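Local coordinates for protein putative hydroxymethylglutaryl-CoA synthase (Streptococcus mutans, PDB 3SQZ) that binds coenzyme A and probably catalyses, on a thiolase fold, the condensation that makes hydroxymethylglutaryl-CoA, at residues Ala123-Ser128 with Arg417-Val422; Thr98-Glu103 with Asp164-Val169; Ala397-Tyr402 with Phe407-Ile412; Asn153-His158 with Met194-Asp199; Arg372-Ser377 with Glu401-Pro406. All coordinates share one frame; numbering follows the deposited sequence.

Contact 1: Ala123-Ser128 with Arg417-Val422; sequences AVYVHS and RIYGKV
Tyr419 drives one edge of its ring into a face of Tyr125, a T-shaped aromatic pair whose planes meet at 64° with centroids 4.9 Å apart. The edge in question is the CD2-CE2 side: CE2 stands 3.7 Å above the Tyr125 plane, over the ring centre, and the nearest single pair is Tyr419 CD2 to Tyr125 CD1 at 3.6 Å. A chi1 of -66° brings the Tyr125 ring out toward the strand, and the two side chains cross at about a right angle between the helix 122-129 and the strand 416-421. Val86, on helix 85-94, packs against both tyrosines.

Both hydroxyls lead to Arg417, one to its side chain and the other, through water, to its backbone carbonyl. Tyr419 OH accepts from Arg417 NE, 2.9 Å away in the guanidinium plane and nearly straight at 169°; Asp84 then bonds to this hydroxyl and pairs in a salt bridge with Arg417. At the other ring, a water lies 2.7 Å from Tyr125 OH and donates to Arg417 O over 2.8 Å, so the link between helix and strand is completed through solvent. Lys120 makes a cation-pi contact with Tyr125. Chemically, the ring of Tyr419 is held through its hydroxyl by Arg417 and Asp84, which should limit its swing and present its C-H edge steadily to the electron-rich face of Tyr125.

Contact 2: Thr98-Glu103 with Asp164-Val169; sequences TAEDKE and DTRVLV
The Arg166 guanidinium meets both acidic partners at its edge, in a salt-bridge network of Glu100, Asp101 and Arg166. Glu100 OE2 lies in the guanidinium plane and is gripped end-on by two nitrogens, NH1 at 2.9 Å and NH2 at 3.0 Å; sharing one oxygen leaves these bonds bent, at 147° and 142°. The carboxylate stands 80° to the guanidinium: NH2 uses the anti lone pair of OE2, whereas NH1 comes from above the carboxylate plane. Arg166 NH2 also bonds Asp101 OD1 over 2.7 Å, again bent and somewhat tilted from both planes. An extended Arg166 chain, from CG to NE, carries the group from the start of strand 166-175 to the first turn of helix 99-104.

Asp101 is itself positioned by a capping box: its N bonds Thr98 OG1 and its OD2 receives Thr98 N, each over 3.0 Å. Lys41 forms a salt bridge with that same OD2. Two carboxylates thus face two basic groups next to a helix N terminus, an environment that probably favours the ionised form of both acids.

Contact 3: Ala397-Tyr402 with Phe407-Ile412; sequences ASFKEY and FALKEI
Phe399 packs across onto strand 407-413, where its ring meets Leu409 and Ile412; it lies just beyond the first arm of a beta hairpin, 397-398, a short, weakly bonded strand. Its CE2 comes within 3.5 Å of Leu409 CD2, the tightest apolar approach here, while Ile412 CG1 lies near the ring plane, 4.0 Å from CZ at the ring's edge. A chi1 of -52° sets CG opposite its own carbonyl carbon and swings the ring toward the neighbouring strand, and CE2 also rests 3.7 Å from Glu411 CA. Ile81 and Thr82, from a loop, pack on the same phenyl group.

Moving outward, Ala397 CB adds to the apolar side at 4.1 Å from Ile412 CB. These two residues form an antiparallel hydrogen-bonded pair: Ala397 N to Ile412 O and Ile412 N to Ala397 O each measure 2.9 Å and are close to straight. Beyond Ser398 the first arm departs from regular strand pairing, and strand 407-413 has strand 416-421 as its other neighbour in this three-stranded sheet. Where direct backbone pairing lapses, a water replaces it: it accepts from Phe399 N over 2.9 Å and donates to Lys410 O over 2.7 Å.

Contact 4: Asn153-His158 with Met194-Asp199; sequences NYAKLH and MLVKKD
Lys156 NZ is gripped by two carboxylates, Asp207 and Glu160, in salt bridges that draw the end of the lysine away from 194-199, although its backbone N lies 4.1 Å from Val196 CG1. The bend follows from the second torsion: CG is nearly anti to the backbone N, but CD turns off at chi2 -80°, and Ile37 packs against the side chain. Ala155, one residue earlier, faces the strand directly. Its CB sits 4.0 Å from both CB and CG2 of Val196, so the small methyl meets the branch point as well as one arm of the valine. The other arm, CG1, reaches over to the helix backbone, 4.1 Å from Ala155 O.

In the thiolase fold of this enzyme, helix 147-161 lies against one face of the large mixed sheet, and the small alanine side chain is consistent with the close approach: the nearest CA atoms, Ala155 and Val196, are 6.5 Å apart. The helix begins just after Cys145, the predicted acyl-thioester residue, oxidised here to 3-sulfinoalanine, but the contact is about two turns further on. Val167 and Val169, on the adjacent strand, extend the apolar floor under Ala155. Lys197 points to the opposite side of strand 188-198, where it packs on Asp40 and Arg166; its NZ curls back to donate to Lys198 O over 2.8 Å, almost in line with that carbonyl.

Contact 5: Arg372-Ser377 with Glu401-Pro406; sequences RRTPLS and EYQTGP
Thr374 OG1 donates to Gln403 OE1 over 2.8 Å, and this is the one direct bond between 372-377 and 401-406. The hydroxyl lies in the plane of the amide carbonyl and uses a lone pair of OE1, with a C=O...donor angle of 123°. A water closes the ring on the other half of the amide: it accepts from Gln403 NE2 at 2.7 Å and donates to Thr374 OG1 at 2.6 Å. The hydroxyl therefore gives one hydrogen bond and takes another, and both ends of the glutamine amide are engaged, which fixes which way round the amide lies. The same water makes a longer bond to Arg372 O, at 3.2 Å.

Behind these groups, torsions and backbone bonds set the approach. A chi1 of -62° and an extended chain beyond CG carry the Gln403 amide out to Thr374, whose side chain it crosses at about a right angle. The backbone N of Gln403 bonds the hydroxyl of Tyr49, whose side chain also packs against Thr374. Backbone bonds of Thr374 to Gln48 and Val50 place it on strand 374-375, at the border of the small mixed sheet next to strand 49-52. The glutamine thus ties the loop between strands 397-398 and 407-413 to that edge strand, shortly before helix 378-385.

How the contacts relate
Contacts 3 and 5 and strand 416-421 of contact 1 form one connected region; contact 1 joins it to helix 122-129. Contacts 1 and 3 have centres 12 Å apart, and their strands 416-421 and 407-413 are neighbours in one sheet, Ile418 O lying 2.7 Å from Lys410 N. Contacts 3 and 5 overlap at Glu401 and Tyr402, and Val422 N lies 2.8 Å from Pro406 O to join contact 1 to contact 5. Contacts 2 and 4, centred 10 Å apart, meet on adjacent strands of the large sheet, where Val167 O is 2.8 Å from Val196 N. Contact 1 lies 18 Å from contact 2 between centres, without touching. All five lie away from the predicted catalytic residues and the coenzyme A site.

Contact 1: Ala123-Ser128 with Arg417-Val422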
# COMPACT_ATOMS: atom_id res chain seq x y z
N ALA A 123 -6.77 12.88 5.26
CA ALA A 123 -6.14 12.76 6.57
C ALA A 123 -6.94 13.44 7.68
O ALA A 123 -6.89 13.02 8.83
CB ALA A 123 -4.73 13.32 6.53
N VAL A 124 -7.64 14.52 7.35
CA VAL A 124 -8.42 15.22 8.37
C VAL A 124 -9.51 14.31 8.94
O VAL A 124 -9.74 14.28 10.15
CB VAL A 124 -9.02 16.53 7.82
CG1 VAL A 124 -9.96 17.15 8.83
CG2 VAL A 124 -7.90 17.50 7.44
N TYR A 125 -10.18 13.55 8.07
CA TYR A 125 -11.18 12.60 8.53
C TYR A 125 -10.58 11.50 9.38
O TYR A 125 -11.19 11.07 10.36
CB TYR A 125 -11.91 11.96 7.35
CG TYR A 125 -12.75 12.91 6.53
CD1 TYR A 125 -13.93 13.43 7.04
CD2 TYR A 125 -12.36 13.28 5.26
CE1 TYR A 125 -14.71 14.29 6.29
CE2 TYR A 125 -13.14 14.13 4.50
CZ TYR A 125 -14.31 14.63 5.02
OH TYR A 125 -15.06 15.48 4.25
N VAL A 126 -9.41 11.03 9.00
CA VAL A 126 -8.76 9.98 9.78
C VAL A 126 -8.42 10.50 11.18
O VAL A 126 -8.65 9.83 12.19
CB VAL A 126 -7.52 9.43 9.06
CG1 VAL A 126 -6.86 8.34 9.89
CG2 VAL A 126 -7.91 8.88 7.69
N HIS A 127 -7.87 11.71 11.23
CA HIS A 127 -7.57 12.37 12.49
C HIS A 127 -8.80 12.40 13.41
O HIS A 127 -8.72 12.07 14.60
CB HIS A 127 -7.05 13.79 12.22
CG HIS A 127 -6.77 14.56 13.46
ND1 HIS A 127 -7.75 15.26 14.14
CD2 HIS A 127 -5.63 14.73 14.17
CE1 HIS A 127 -7.22 15.83 15.21
NE2 HIS A 127 -5.93 15.52 15.25
N SER A 128 -9.94 12.77 12.85
CA SER A 128 -11.19 12.88 13.59
C SER A 128 -11.73 11.52 14.03
O SER A 128 -12.09 11.31 15.18
CB SER A 128 -12.21 13.57 12.68
OG SER A 128 -13.46 13.71 13.31
N ARG A 417 -19.40 14.31 2.60
CA ARG A 417 -19.29 12.88 2.83
C ARG A 417 -19.36 12.62 4.33
O ARG A 417 -18.55 13.13 5.10
CB ARG A 417 -17.98 12.36 2.24
CG ARG A 417 -17.93 12.48 0.73
CD ARG A 417 -16.58 12.11 0.13
NE ARG A 417 -16.33 10.66 0.11
CZ ARG A 417 -16.75 9.83 -0.85
NH1 ARG A 417 -16.45 8.54 -0.78
NH2 ARG A 417 -17.47 10.29 -1.87
N ILE A 418 -20.34 11.83 4.76
CA ILE A 418 -20.58 11.61 6.18
C ILE A 418 -20.02 10.24 6.57
O ILE A 418 -20.52 9.21 6.10
CB ILE A 418 -22.08 11.68 6.53
CG1 ILE A 418 -22.67 13.03 6.08
CG2 ILE A 418 -22.29 11.42 8.02
CD1 ILE A 418 -22.02 14.24 6.71
N TYR A 419 -19.00 10.25 7.41
CA TYR A 419 -18.35 9.03 7.88
C TYR A 419 -18.70 8.75 9.33
O TYR A 419 -18.89 9.68 10.11
CB TYR A 419 -16.84 9.17 7.78
CG TYR A 419 -16.32 9.34 6.38
CD1 TYR A 419 -16.23 8.25 5.52
CD2 TYR A 419 -15.92 10.59 5.91
CE1 TYR A 419 -15.76 8.40 4.24
CE2 TYR A 419 -15.44 10.75 4.63
CZ TYR A 419 -15.36 9.65 3.79
OH TYR A 419 -14.89 9.81 2.52
N GLY A 420 -18.74 7.48 9.70
CA GLY A 420 -18.96 7.14 11.09
C GLY A 420 -18.51 5.73 11.39
O GLY A 420 -18.22 4.94 10.49
N LYS A 421 -18.45 5.43 12.68
CA LYS A 421 -18.25 4.07 13.13
C LYS A 421 -19.51 3.28 12.86
O LYS A 421 -20.62 3.78 13.07
CB LYS A 421 -17.94 4.06 14.62
CG LYS A 421 -16.57 4.61 14.97
N VAL A 422 -19.35 2.05 12.41
CA VAL A 422 -20.50 1.18 12.15
C VAL A 422 -21.07 0.60 13.43
O VAL A 422 -22.26 0.75 13.71
CB VAL A 422 -20.13 0.05 11.18
CG1 VAL A 422 -21.31 -0.89 10.99
CG2 VAL A 422 -19.67 0.62 9.85
O HOH W 1 -17.55 15.69 5.23

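Contact 2: Thr98-Glu103 with Asp164-Val169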
# COMPACT_ATOMS: atom_id res chain seq x y z
N THR A 98 -2.98 3.02 20.17
CA THR A 98 -3.41 3.04 21.55
C THR A 98 -3.81 4.45 21.96
O THR A 98 -3.59 5.41 21.23
CB THR A 98 -2.26 2.63 22.47
OG1 THR A 98 -1.19 3.57 22.31
CG2 THR A 98 -1.78 1.22 22.15
N ALA A 99 -4.39 4.58 23.15
CA ALA A 99 -4.71 5.90 23.68
C ALA A 99 -3.46 6.77 23.79
O ALA A 99 -3.49 7.96 23.49
CB ALA A 99 -5.38 5.78 25.04
N GLU A 100 -2.35 6.17 24.19
CA GLU A 100 -1.10 6.91 24.30
C GLU A 100 -0.64 7.40 22.92
O GLU A 100 -0.18 8.54 22.78
CB GLU A 100 -0.03 6.04 24.95
CG GLU A 100 1.32 6.72 25.12
CD GLU A 100 2.37 5.74 25.60
OE1 GLU A 100 2.52 5.57 26.83
OE2 GLU A 100 3.04 5.11 24.74
N ASP A 101 -0.76 6.55 21.90
CA ASP A 101 -0.41 6.98 20.55
C ASP A 101 -1.22 8.21 20.17
O ASP A 101 -0.70 9.17 19.59
CB ASP A 101 -0.69 5.90 19.51
CG ASP A 101 0.24 4.70 19.61
OD1 ASP A 101 1.41 4.87 19.99
OD2 ASP A 101 -0.22 3.59 19.26
N LYS A 102 -2.52 8.16 20.45
CA LYS A 102 -3.43 9.23 20.06
C LYS A 102 -3.09 10.56 20.75
O LYS A 102 -3.36 11.64 20.22
CB LYS A 102 -4.88 8.82 20.30
CG LYS A 102 -5.33 7.67 19.41
CD LYS A 102 -6.70 7.16 19.81
CE LYS A 102 -7.12 5.98 18.95
NZ LYS A 102 -8.53 5.62 19.21
N GLU A 103 -2.50 10.46 21.94
CA GLU A 103 -2.07 11.65 22.68
C GLU A 103 -0.77 12.24 22.14
O GLU A 103 -0.53 13.44 22.31
CB GLU A 103 -1.89 11.30 24.16
N ASP A 164 9.91 13.27 21.11
CA ASP A 164 8.80 12.84 21.95
C ASP A 164 7.51 12.64 21.16
O ASP A 164 6.51 12.17 21.71
CB ASP A 164 8.56 13.83 23.08
N THR A 165 7.52 12.98 19.87
CA THR A 165 6.31 12.93 19.07
C THR A 165 6.21 11.64 18.28
O THR A 165 7.18 10.88 18.17
CB THR A 165 6.21 14.13 18.09
OG1 THR A 165 7.19 13.99 17.05
CG2 THR A 165 6.42 15.46 18.81
N ARG A 166 5.03 11.41 17.73
CA ARG A 166 4.78 10.24 16.88
C ARG A 166 4.06 10.71 15.63
O ARG A 166 3.38 11.75 15.64
CB ARG A 166 3.94 9.19 17.63
CG ARG A 166 4.59 8.78 18.94
CD ARG A 166 3.81 7.75 19.74
NE ARG A 166 4.49 7.59 21.02
CZ ARG A 166 4.10 6.80 22.01
NH1 ARG A 166 4.82 6.76 23.12
NH2 ARG A 166 3.01 6.05 21.89
N VAL A 167 4.20 9.95 14.55
CA VAL A 167 3.57 10.32 13.29
C VAL A 167 2.82 9.12 12.75
O VAL A 167 3.31 7.99 12.80
CB VAL A 167 4.61 10.81 12.25
CG1 VAL A 167 3.94 11.12 10.92
CG2 VAL A 167 5.36 12.02 12.78
N LEU A 168 1.62 9.37 12.22
CA LEU A 168 0.82 8.33 11.60
C LEU A 168 0.85 8.53 10.09
O LEU A 168 0.43 9.58 9.59
CB LEU A 168 -0.61 8.42 12.11
CG LEU A 168 -1.59 7.42 11.52
CD1 LEU A 168 -1.18 5.99 11.84
CD2 LEU A 168 -3.00 7.73 12.01
N VAL A 169 1.35 7.53 9.38
CA VAL A 169 1.37 7.51 7.93
C VAL A 169 0.36 6.49 7.44
O VAL A 169 0.37 5.34 7.88
CB VAL A 169 2.77 7.16 7.39
CG1 VAL A 169 2.77 6.99 5.87
CG2 VAL A 169 3.78 8.22 7.82

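Contact 3: Ala397-Tyr402 with Phe407-Ile412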
# COMPACT_ATOMS: atom_id res chain seq x y z
N ALA A 397 -26.99 12.08 -1.22
CA ALA A 397 -26.97 10.72 -1.76
C ALA A 397 -27.08 9.72 -0.62
O ALA A 397 -26.50 9.92 0.45
CB ALA A 397 -25.69 10.47 -2.54
N SER A 398 -27.83 8.66 -0.88
CA SER A 398 -27.95 7.55 0.06
C SER A 398 -27.33 6.29 -0.53
O SER A 398 -27.21 6.17 -1.75
CB SER A 398 -29.41 7.30 0.40
OG SER A 398 -30.14 6.97 -0.76
N PHE A 399 -26.95 5.36 0.34
CA PHE A 399 -26.31 4.13 -0.08
C PHE A 399 -26.94 2.93 0.61
O PHE A 399 -27.39 3.02 1.75
CB PHE A 399 -24.82 4.15 0.27
CG PHE A 399 -24.12 5.37 -0.23
CD1 PHE A 399 -23.98 5.59 -1.59
CD2 PHE A 399 -23.60 6.30 0.66
CE1 PHE A 399 -23.34 6.72 -2.05
CE2 PHE A 399 -22.96 7.44 0.19
CZ PHE A 399 -22.83 7.65 -1.17
N LYS A 400 -26.96 1.80 -0.09
CA LYS A 400 -27.29 0.54 0.53
C LYS A 400 -26.24 0.23 1.58
O LYS A 400 -25.11 0.74 1.52
CB LYS A 400 -27.31 -0.57 -0.52
N GLU A 401 -26.60 -0.59 2.56
CA GLU A 401 -25.62 -1.04 3.54
C GLU A 401 -24.83 -2.21 2.97
O GLU A 401 -25.40 -3.23 2.56
CB GLU A 401 -26.27 -1.43 4.86
CG GLU A 401 -25.25 -1.75 5.96
CD GLU A 401 -25.87 -2.32 7.22
OE1 GLU A 401 -27.11 -2.27 7.37
OE2 GLU A 401 -25.11 -2.83 8.07
N TYR A 402 -23.51 -2.05 2.94
CA TYR A 402 -22.61 -3.09 2.48
C TYR A 402 -21.76 -3.54 3.65
O TYR A 402 -21.74 -2.88 4.70
CB TYR A 402 -21.72 -2.55 1.36
CG TYR A 402 -22.46 -2.22 0.09
CD1 TYR A 402 -22.83 -3.22 -0.80
CD2 TYR A 402 -22.77 -0.90 -0.23
CE1 TYR A 402 -23.51 -2.93 -1.96
CE2 TYR A 402 -23.44 -0.60 -1.40
CZ TYR A 402 -23.80 -1.61 -2.26
OH TYR A 402 -24.47 -1.32 -3.42
N PHE A 407 -15.36 1.46 10.09
CA PHE A 407 -15.85 2.76 9.63
C PHE A 407 -16.50 2.63 8.27
O PHE A 407 -16.11 1.78 7.46
CB PHE A 407 -14.69 3.77 9.57
CG PHE A 407 -13.97 3.93 10.87
CD1 PHE A 407 -14.50 4.72 11.88
CD2 PHE A 407 -12.77 3.27 11.10
CE1 PHE A 407 -13.83 4.86 13.09
CE2 PHE A 407 -12.10 3.41 12.31
CZ PHE A 407 -12.63 4.20 13.30
N ALA A 408 -17.48 3.49 8.01
CA ALA A 408 -18.16 3.48 6.73
C ALA A 408 -18.56 4.88 6.31
O ALA A 408 -18.81 5.75 7.16
CB ALA A 408 -19.40 2.58 6.78
N LEU A 409 -18.66 5.08 5.00
CA LEU A 409 -19.37 6.21 4.44
C LEU A 409 -20.86 5.93 4.59
O LEU A 409 -21.37 4.93 4.08
CB LEU A 409 -19.01 6.37 2.97
CG LEU A 409 -19.73 7.49 2.22
CD1 LEU A 409 -19.28 8.87 2.69
CD2 LEU A 409 -19.49 7.34 0.73
N LYS A 410 -21.56 6.80 5.32
CA LYS A 410 -22.97 6.60 5.66
C LYS A 410 -23.92 7.19 4.63
O LYS A 410 -24.96 6.61 4.33
CB LYS A 410 -23.28 7.20 7.03
CG LYS A 410 -22.44 6.65 8.16
CD LYS A 410 -22.63 5.15 8.32
CE LYS A 410 -21.89 4.63 9.54
NZ LYS A 410 -22.44 5.18 10.81
N GLU A 411 -23.55 8.35 4.11
CA GLU A 411 -24.39 9.10 3.18
C GLU A 411 -23.57 10.29 2.71
O GLU A 411 -22.49 10.56 3.24
CB GLU A 411 -25.66 9.61 3.90
CG GLU A 411 -25.37 10.62 5.01
CD GLU A 411 -26.61 11.11 5.73
OE1 GLU A 411 -26.64 11.07 6.97
OE2 GLU A 411 -27.56 11.55 5.05
N ILE A 412 -24.09 11.02 1.72
CA ILE A 412 -23.58 12.33 1.40
C ILE A 412 -24.72 13.31 1.69
O ILE A 412 -25.85 13.12 1.24
CB ILE A 412 -23.12 12.43 -0.06
CG1 ILE A 412 -21.97 11.45 -0.32
CG2 ILE A 412 -22.69 13.86 -0.39
CD1 ILE A 412 -21.49 11.42 -1.76
O HOH W 2 -27.37 6.32 3.07

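Contact 4: Asn153-His158 with Met194-Asp199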
# COMPACT_ATOMS: atom_id res chain seq x y z
N ASN A 153 9.43 9.34 4.98
CA ASN A 153 10.65 10.10 5.15
C ASN A 153 10.44 11.37 5.96
O ASN A 153 11.21 11.69 6.86
CB ASN A 153 11.26 10.41 3.79
CG ASN A 153 12.60 11.07 3.91
OD1 ASN A 153 12.74 12.27 3.71
ND2 ASN A 153 13.61 10.28 4.24
N TYR A 154 9.39 12.13 5.62
CA TYR A 154 9.06 13.31 6.40
C TYR A 154 8.77 12.91 7.86
O TYR A 154 9.25 13.55 8.79
CB TYR A 154 7.88 14.03 5.76
CG TYR A 154 7.43 15.33 6.41
CD1 TYR A 154 8.22 16.03 7.32
CD2 TYR A 154 6.19 15.87 6.08
CE1 TYR A 154 7.77 17.23 7.89
CE2 TYR A 154 5.74 17.06 6.63
CZ TYR A 154 6.53 17.73 7.54
OH TYR A 154 6.06 18.91 8.08
N ALA A 155 8.00 11.84 8.05
CA ALA A 155 7.70 11.36 9.39
C ALA A 155 8.98 11.12 10.19
O ALA A 155 9.08 11.53 11.36
CB ALA A 155 6.88 10.09 9.32
N LYS A 156 9.93 10.44 9.57
CA LYS A 156 11.18 10.09 10.23
C LYS A 156 11.94 11.35 10.65
O LYS A 156 12.43 11.43 11.78
CB LYS A 156 12.02 9.23 9.28
CG LYS A 156 13.22 8.56 9.90
CD LYS A 156 14.40 9.49 10.02
CE LYS A 156 15.61 8.72 10.51
NZ LYS A 156 16.82 9.58 10.59
N LEU A 157 12.04 12.32 9.75
CA LEU A 157 12.76 13.55 10.07
C LEU A 157 12.07 14.37 11.14
O LEU A 157 12.72 14.98 11.99
CB LEU A 157 12.96 14.40 8.82
CG LEU A 157 13.80 13.73 7.74
CD1 LEU A 157 13.93 14.64 6.53
CD2 LEU A 157 15.17 13.32 8.27
N HIS A 158 10.74 14.41 11.09
CA HIS A 158 9.96 15.13 12.08
C HIS A 158 10.20 14.56 13.48
O HIS A 158 10.42 15.31 14.44
CB HIS A 158 8.48 15.08 11.70
CG HIS A 158 7.57 15.61 12.77
ND1 HIS A 158 7.26 16.95 12.90
CD2 HIS A 158 6.89 14.96 13.74
CE1 HIS A 158 6.43 17.10 13.92
NE2 HIS A 158 6.19 15.92 14.44
N MET A 194 1.22 3.08 9.30
CA MET A 194 2.52 2.95 9.95
C MET A 194 2.65 4.01 11.02
O MET A 194 2.43 5.20 10.75
CB MET A 194 3.65 3.06 8.92
CG MET A 194 3.68 1.88 7.98
SD MET A 194 4.85 1.99 6.62
CE MET A 194 4.04 3.21 5.59
N LEU A 195 2.97 3.59 12.23
CA LEU A 195 3.25 4.51 13.32
C LEU A 195 4.75 4.69 13.41
O LEU A 195 5.49 3.70 13.58
CB LEU A 195 2.70 3.96 14.62
CG LEU A 195 2.87 4.91 15.82
CD1 LEU A 195 1.98 6.14 15.67
CD2 LEU A 195 2.60 4.18 17.11
N VAL A 196 5.20 5.93 13.28
CA VAL A 196 6.62 6.25 13.30
C VAL A 196 6.97 6.95 14.61
O VAL A 196 6.27 7.88 15.01
CB VAL A 196 6.99 7.14 12.09
CG1 VAL A 196 8.46 7.58 12.16
CG2 VAL A 196 6.68 6.41 10.79
N LYS A 197 8.01 6.47 15.29
CA LYS A 197 8.45 7.08 16.54
C LYS A 197 9.89 6.69 16.83
O LYS A 197 10.50 5.89 16.13
CB LYS A 197 7.54 6.68 17.70
CG LYS A 197 7.58 5.20 18.02
CD LYS A 197 6.61 4.83 19.14
CE LYS A 197 7.09 5.34 20.49
NZ LYS A 197 8.36 4.68 20.91
N LYS A 198 10.44 7.30 17.87
CA LYS A 198 11.77 6.95 18.35
C LYS A 198 11.74 5.56 18.98
O LYS A 198 10.72 5.12 19.50
CB LYS A 198 12.23 7.99 19.38
CG LYS A 198 13.67 7.84 19.81
CD LYS A 198 14.09 8.98 20.72
CE LYS A 198 13.68 8.74 22.16
NZ LYS A 198 12.20 8.63 22.33
N ASP A 199 12.87 4.86 18.92
CA ASP A 199 12.97 3.51 19.48
C ASP A 199 11.85 2.61 18.97
O ASP A 199 11.11 2.01 19.75
CB ASP A 199 13.00 3.58 20.99
CG ASP A 199 14.19 4.35 21.50
OD1 ASP A 199 15.29 4.18 20.92
OD2 ASP A 199 14.04 5.15 22.45

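Contact 5: Arg372-Ser377 with Glu401-Pro406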
# COMPACT_ATOMS: atom_id res chain seq x y z
N ARG A 372 -11.94 -14.66 5.08
CA ARG A 372 -13.28 -14.28 5.51
C ARG A 372 -14.01 -13.40 4.50
O ARG A 372 -15.22 -13.27 4.58
CB ARG A 372 -13.25 -13.57 6.86
CG ARG A 372 -12.62 -14.38 7.97
CD ARG A 372 -12.53 -13.57 9.24
NE ARG A 372 -11.89 -14.34 10.29
CZ ARG A 372 -11.52 -13.84 11.46
NH1 ARG A 372 -11.72 -12.56 11.74
NH2 ARG A 372 -10.94 -14.62 12.36
N ARG A 373 -13.29 -12.78 3.57
CA ARG A 373 -13.94 -11.90 2.60
C ARG A 373 -15.02 -12.66 1.85
O ARG A 373 -14.89 -13.86 1.55
CB ARG A 373 -12.93 -11.34 1.60
CG ARG A 373 -12.01 -10.28 2.18
CD ARG A 373 -10.89 -9.90 1.21
NE ARG A 373 -10.09 -11.07 0.89
CZ ARG A 373 -9.21 -11.15 -0.11
NH1 ARG A 373 -8.98 -10.10 -0.88
NH2 ARG A 373 -8.57 -12.29 -0.34
N THR A 374 -16.10 -11.96 1.52
CA THR A 374 -17.22 -12.54 0.79
C THR A 374 -16.91 -12.57 -0.70
O THR A 374 -16.69 -11.52 -1.30
CB THR A 374 -18.49 -11.71 1.07
OG1 THR A 374 -18.85 -11.89 2.44
CG2 THR A 374 -19.65 -12.10 0.15
N PRO A 375 -16.92 -13.77 -1.31
CA PRO A 375 -16.64 -13.82 -2.74
C PRO A 375 -17.81 -13.24 -3.54
O PRO A 375 -18.96 -13.46 -3.20
CB PRO A 375 -16.48 -15.32 -3.03
CG PRO A 375 -16.15 -15.92 -1.70
CD PRO A 375 -16.95 -15.12 -0.71
N LEU A 376 -17.49 -12.50 -4.59
CA LEU A 376 -18.51 -11.92 -5.44
C LEU A 376 -18.55 -12.61 -6.79
O LEU A 376 -17.51 -12.95 -7.35
CB LEU A 376 -18.23 -10.44 -5.67
CG LEU A 376 -18.40 -9.55 -4.45
CD1 LEU A 376 -17.89 -8.13 -4.73
CD2 LEU A 376 -19.85 -9.53 -3.99
N SER A 377 -19.74 -12.79 -7.33
CA SER A 377 -19.86 -13.14 -8.73
C SER A 377 -19.30 -11.98 -9.55
O SER A 377 -19.24 -10.83 -9.08
CB SER A 377 -21.32 -13.35 -9.11
OG SER A 377 -22.03 -12.13 -9.00
N GLU A 401 -26.60 -0.59 2.56
CA GLU A 401 -25.62 -1.04 3.54
C GLU A 401 -24.83 -2.21 2.97
O GLU A 401 -25.40 -3.23 2.56
CB GLU A 401 -26.27 -1.43 4.86
CG GLU A 401 -25.25 -1.75 5.96
CD GLU A 401 -25.87 -2.32 7.22
OE1 GLU A 401 -27.11 -2.27 7.37
OE2 GLU A 401 -25.11 -2.83 8.07
N TYR A 402 -23.51 -2.05 2.94
CA TYR A 402 -22.61 -3.09 2.48
C TYR A 402 -21.76 -3.54 3.65
O TYR A 402 -21.74 -2.88 4.70
CB TYR A 402 -21.72 -2.55 1.36
CG TYR A 402 -22.46 -2.22 0.09
CD1 TYR A 402 -22.83 -3.22 -0.80
CD2 TYR A 402 -22.77 -0.90 -0.23
CE1 TYR A 402 -23.51 -2.93 -1.96
CE2 TYR A 402 -23.44 -0.60 -1.40
CZ TYR A 402 -23.80 -1.61 -2.26
OH TYR A 402 -24.47 -1.32 -3.42
N GLN A 403 -21.06 -4.65 3.48
CA GLN A 403 -20.10 -5.07 4.48
C GLN A 403 -18.89 -4.15 4.45
O GLN A 403 -18.30 -3.94 3.39
CB GLN A 403 -19.64 -6.48 4.20
CG GLN A 403 -20.73 -7.52 4.24
CD GLN A 403 -20.15 -8.89 4.09
OE1 GLN A 403 -20.33 -9.54 3.06
NE2 GLN A 403 -19.43 -9.34 5.11
N THR A 404 -18.54 -3.62 5.61
CA THR A 404 -17.35 -2.79 5.75
C THR A 404 -16.58 -3.19 7.00
O THR A 404 -17.01 -4.08 7.74
CB THR A 404 -17.71 -1.28 5.86
OG1 THR A 404 -18.42 -1.04 7.09
CG2 THR A 404 -18.57 -0.83 4.69
N GLY A 405 -15.45 -2.54 7.23
CA GLY A 405 -14.75 -2.61 8.50
C GLY A 405 -15.42 -1.69 9.50
O GLY A 405 -16.61 -1.37 9.37
N PRO A 406 -14.65 -1.24 10.50
CA PRO A 406 -15.25 -0.46 11.60
C PRO A 406 -15.83 0.89 11.19
O PRO A 406 -16.69 1.39 11.91
CB PRO A 406 -14.07 -0.28 12.58
CG PRO A 406 -12.84 -0.53 11.77
CD PRO A 406 -13.25 -1.58 10.77
O HOH W 3 -17.38 -10.94 4.41